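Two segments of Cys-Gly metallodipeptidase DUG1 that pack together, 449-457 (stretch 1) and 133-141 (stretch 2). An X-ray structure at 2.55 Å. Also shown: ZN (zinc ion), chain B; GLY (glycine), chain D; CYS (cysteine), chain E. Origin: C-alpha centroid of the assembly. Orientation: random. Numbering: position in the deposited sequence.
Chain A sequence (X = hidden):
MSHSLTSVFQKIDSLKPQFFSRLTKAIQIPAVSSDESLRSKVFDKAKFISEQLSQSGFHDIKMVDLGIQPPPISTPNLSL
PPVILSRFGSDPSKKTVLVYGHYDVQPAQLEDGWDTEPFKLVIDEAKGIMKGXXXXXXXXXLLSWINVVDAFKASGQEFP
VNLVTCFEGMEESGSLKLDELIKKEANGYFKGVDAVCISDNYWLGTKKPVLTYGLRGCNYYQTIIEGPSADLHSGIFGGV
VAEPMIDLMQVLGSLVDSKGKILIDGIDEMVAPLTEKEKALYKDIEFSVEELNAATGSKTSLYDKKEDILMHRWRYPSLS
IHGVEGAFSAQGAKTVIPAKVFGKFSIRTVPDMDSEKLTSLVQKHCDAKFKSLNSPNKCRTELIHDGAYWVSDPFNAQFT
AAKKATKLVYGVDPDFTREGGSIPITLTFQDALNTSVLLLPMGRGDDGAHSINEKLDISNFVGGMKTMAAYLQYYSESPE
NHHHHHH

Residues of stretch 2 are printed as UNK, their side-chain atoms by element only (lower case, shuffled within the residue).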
# COMPACT_ATOMS: atom_id res chain seq x y z
N ALA A 449 8.87 -14.82 12.54
CA ALA A 449 8.47 -15.24 11.20
C ALA A 449 7.43 -14.27 10.63
O ALA A 449 6.54 -13.81 11.35
CB ALA A 449 7.93 -16.66 11.22
N HIS A 450 7.57 -13.96 9.35
CA HIS A 450 6.69 -13.04 8.62
C HIS A 450 6.83 -11.61 9.13
O HIS A 450 5.97 -10.77 8.87
CB HIS A 450 5.22 -13.49 8.71
CG HIS A 450 4.95 -14.80 8.05
ND1 HIS A 450 3.69 -15.18 7.64
CD2 HIS A 450 5.78 -15.82 7.72
CE1 HIS A 450 3.76 -16.38 7.09
NE2 HIS A 450 5.01 -16.79 7.13
N SER A 451 7.91 -11.35 9.84
CA SER A 451 8.10 -10.05 10.45
C SER A 451 9.51 -9.52 10.18
O SER A 451 10.23 -10.08 9.37
CB SER A 451 7.82 -10.15 11.95
OG SER A 451 7.70 -8.87 12.53
N ILE A 452 9.90 -8.42 10.84
CA ILE A 452 11.27 -7.92 10.74
C ILE A 452 12.18 -8.63 11.73
O ILE A 452 11.72 -9.07 12.79
CB ILE A 452 11.38 -6.41 11.03
CG1 ILE A 452 10.70 -6.07 12.36
CG2 ILE A 452 10.81 -5.58 9.87
CD1 ILE A 452 10.98 -4.68 12.85
N ASN A 453 13.46 -8.73 11.37
CA ASN A 453 14.48 -9.31 12.23
C ASN A 453 14.23 -10.78 12.57
O ASN A 453 14.44 -11.18 13.71
CB ASN A 453 14.64 -8.49 13.53
CG ASN A 453 15.03 -7.04 13.27
OD1 ASN A 453 15.93 -6.75 12.48
ND2 ASN A 453 14.36 -6.12 13.95
N GLU A 454 13.78 -11.56 11.60
CA GLU A 454 13.55 -12.98 11.80
C GLU A 454 14.84 -13.65 12.27
O GLU A 454 15.90 -13.50 11.65
CB GLU A 454 13.07 -13.65 10.51
CG GLU A 454 12.60 -15.08 10.68
CD GLU A 454 12.39 -15.81 9.36
OE1 GLU A 454 11.93 -15.16 8.40
OE2 GLU A 454 12.69 -17.02 9.28
N LYS A 455 14.76 -14.36 13.38
CA LYS A 455 15.93 -14.93 14.02
C LYS A 455 15.74 -16.42 14.28
O LYS A 455 14.61 -16.92 14.32
CB LYS A 455 16.18 -14.24 15.36
CG LYS A 455 15.70 -15.05 16.57
CD LYS A 455 14.76 -14.24 17.45
CE LYS A 455 14.57 -14.86 18.83
NZ LYS A 455 13.91 -16.19 18.78
N LEU A 456 16.85 -17.12 14.42
CA LEU A 456 16.85 -18.49 14.90
C LEU A 456 17.94 -18.57 15.95
O LEU A 456 19.09 -18.24 15.67
CB LEU A 456 17.14 -19.48 13.77
CG LEU A 456 17.06 -20.96 14.21
CD1 LEU A 456 15.74 -21.23 14.88
CD2 LEU A 456 17.27 -21.92 13.03
N ASP A 457 17.58 -18.96 17.17
CA ASP A 457 18.58 -19.10 18.21
C ASP A 457 19.42 -20.33 17.89
O ASP A 457 18.89 -21.36 17.49
CB ASP A 457 17.92 -19.24 19.58
CG ASP A 457 17.09 -18.02 19.94
OD1 ASP A 457 17.65 -17.02 20.43
OD2 ASP A 457 15.86 -18.08 19.73
N UNK A 133 16.04 -13.36 6.88
CA UNK A 133 14.72 -13.78 6.40
C UNK A 133 14.75 -15.24 5.97
O UNK A 133 15.57 -15.62 5.13
c UNK A 133 11.80 -13.67 5.33
n UNK A 133 10.96 -12.39 7.73
n UNK A 133 9.95 -10.72 6.54
n UNK A 133 11.03 -12.42 5.43
c UNK A 133 13.07 -13.53 4.46
c UNK A 133 10.65 -11.84 6.57
c UNK A 133 14.24 -12.92 5.23
N UNK A 134 13.86 -16.05 6.52
CA UNK A 134 13.77 -17.44 6.14
C UNK A 134 14.57 -18.36 7.03
O UNK A 134 14.55 -19.59 6.84
N UNK A 135 15.27 -17.80 8.01
CA UNK A 135 16.15 -18.62 8.82
C UNK A 135 15.37 -19.58 9.73
O UNK A 135 15.82 -20.70 9.97
c UNK A 135 18.35 -18.69 10.01
c UNK A 135 17.20 -17.79 9.59
c UNK A 135 16.60 -17.09 10.79
N UNK A 136 14.20 -19.17 10.21
CA UNK A 136 13.32 -20.08 10.93
C UNK A 136 12.16 -20.59 10.07
O UNK A 136 11.63 -21.67 10.31
o UNK A 136 12.38 -20.50 13.13
c UNK A 136 12.77 -19.46 12.24
c UNK A 136 11.56 -18.58 11.97
N UNK A 137 11.78 -19.83 9.05
CA UNK A 137 10.60 -20.15 8.26
C UNK A 137 10.98 -20.03 6.79
O UNK A 137 10.75 -18.98 6.19
c UNK A 137 9.48 -19.16 8.62
c UNK A 137 8.19 -19.40 7.83
o UNK A 137 8.06 -20.44 7.17
o UNK A 137 7.29 -18.53 7.89
N UNK A 138 11.54 -21.08 6.20
CA UNK A 138 11.65 -22.42 6.78
C UNK A 138 13.01 -23.02 6.41
O UNK A 138 13.20 -24.23 6.45
o UNK A 138 10.27 -25.69 6.13
c UNK A 138 10.46 -24.71 6.87
c UNK A 138 10.53 -23.31 6.21
o UNK A 138 10.57 -24.83 8.11
N UNK A 139 13.97 -22.17 6.04
CA UNK A 139 15.23 -22.66 5.48
C UNK A 139 16.19 -23.30 6.51
O UNK A 139 16.85 -24.30 6.22
c UNK A 139 15.92 -21.54 4.65
c UNK A 139 17.18 -22.04 4.01
o UNK A 139 15.03 -21.12 3.62
N UNK A 140 16.26 -22.74 7.71
CA UNK A 140 17.00 -23.37 8.78
C UNK A 140 16.56 -24.81 9.06
O UNK A 140 17.38 -25.73 8.97
N UNK A 141 15.27 -25.00 9.39
CA UNK A 141 14.79 -26.36 9.68
C UNK A 141 14.97 -27.30 8.50
O UNK A 141 15.46 -28.41 8.70
c UNK A 141 13.21 -24.71 10.42
c UNK A 141 14.22 -23.99 9.59
c UNK A 141 13.30 -26.14 9.98
ZN ZN B . 5.81 -18.55 6.51
N GLY D . 3.99 -19.44 8.13
CA GLY D . 3.98 -20.02 6.80
C GLY D . 2.54 -19.99 6.36
O GLY D . 1.87 -21.02 6.34
N CYS E . 2.08 -18.79 6.04
CA CYS E . 0.66 -18.52 5.89
C CYS E . -0.01 -18.61 7.27
O CYS E . 0.10 -19.63 7.96
CB CYS E . 0.03 -19.47 4.88
SG CYS E . -1.69 -19.18 4.58

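Position 133 carries three carbons, a nitrogen, and a carbon bearing two more nitrogens. Its CA-to-CB bond points away from stretch 1, yet the chain curls back so that its planar end arrives edge-on at the carbonyl O of S451 and at OE1 of E454. That guanidinium makes it arginine, R133. NH1 and NH2 each donate to S451 O at 2.9 Å, and NH1 also forms a salt bridge to E454 OE1 at 3.0 Å.

Position 134 has no side-chain atoms, so it is glycine, G134. Its phi of 94° and psi of -1° would jam a CB against the preceding carbonyl, and its N donates to E454 OE1 at 2.8 Å.

Position 135 has three carbons, one bearing the other two, with no heteroatom, and one branch carbon packs on the side chain of L456: valine, V135. Its CG1 lies 3.9 Å from L456 CB, an apolar contact beside the charged cluster.

Position 136 holds a carbon carrying one oxygen and one carbon, and that terminal carbon lies against the E454 carboxylate. This is threonine, T136. The methyl CG2 sits 3.3 Å from E454 OE2, while the backbone N donates to that same OE2 at 2.8 Å.

Position 137 shows two carbons, the second with two oxygens, one of which comes close to NE2 of H450. This short carboxylate is aspartate, D137. Its OD2 and H450 NE2 stand 3.0 Å apart without a hydrogen bond, because each binds ZN at 2.0 Å. Its backbone N donates to E454 OE2 at 3.0 Å.

Position 138 repeats the pattern of two carbons and two oxygens, again aspartate, D138. A cis peptide bond precedes it; its CA-to-CB bond points away from stretch 1, and the residue makes no contact with it.

Position 139 has a carbon bearing an oxygen and a carbon: threonine, T139. It makes no contact with stretch 1; its N bonds to G134 O at 2.8 Å, closing a wide turn.

Position 140 has no side chain, hence glycine, G140. A CB here would clash with V135 O and crowd L456 CD2; the bare CA leaves 4.5 Å to L456 CD2.

Position 141 has three carbons closing a ring onto its own N, the signature of proline, P141. With no N-H to offer, it accompanies a kink in the helix.

The rule of this contact is one buried carboxylate serving many donors. The CA-to-CB bond of E454 points toward stretch 2, and its carboxylate accepts from R133 NH1 and the backbone N atoms of G134, T136 and D137, anchoring the turn that presents D137. The metal then joins D137 to H450 across the interface, while L456 supplies apolar packing against V135.

Stretch 2 (133-141) RGVTDDTGP
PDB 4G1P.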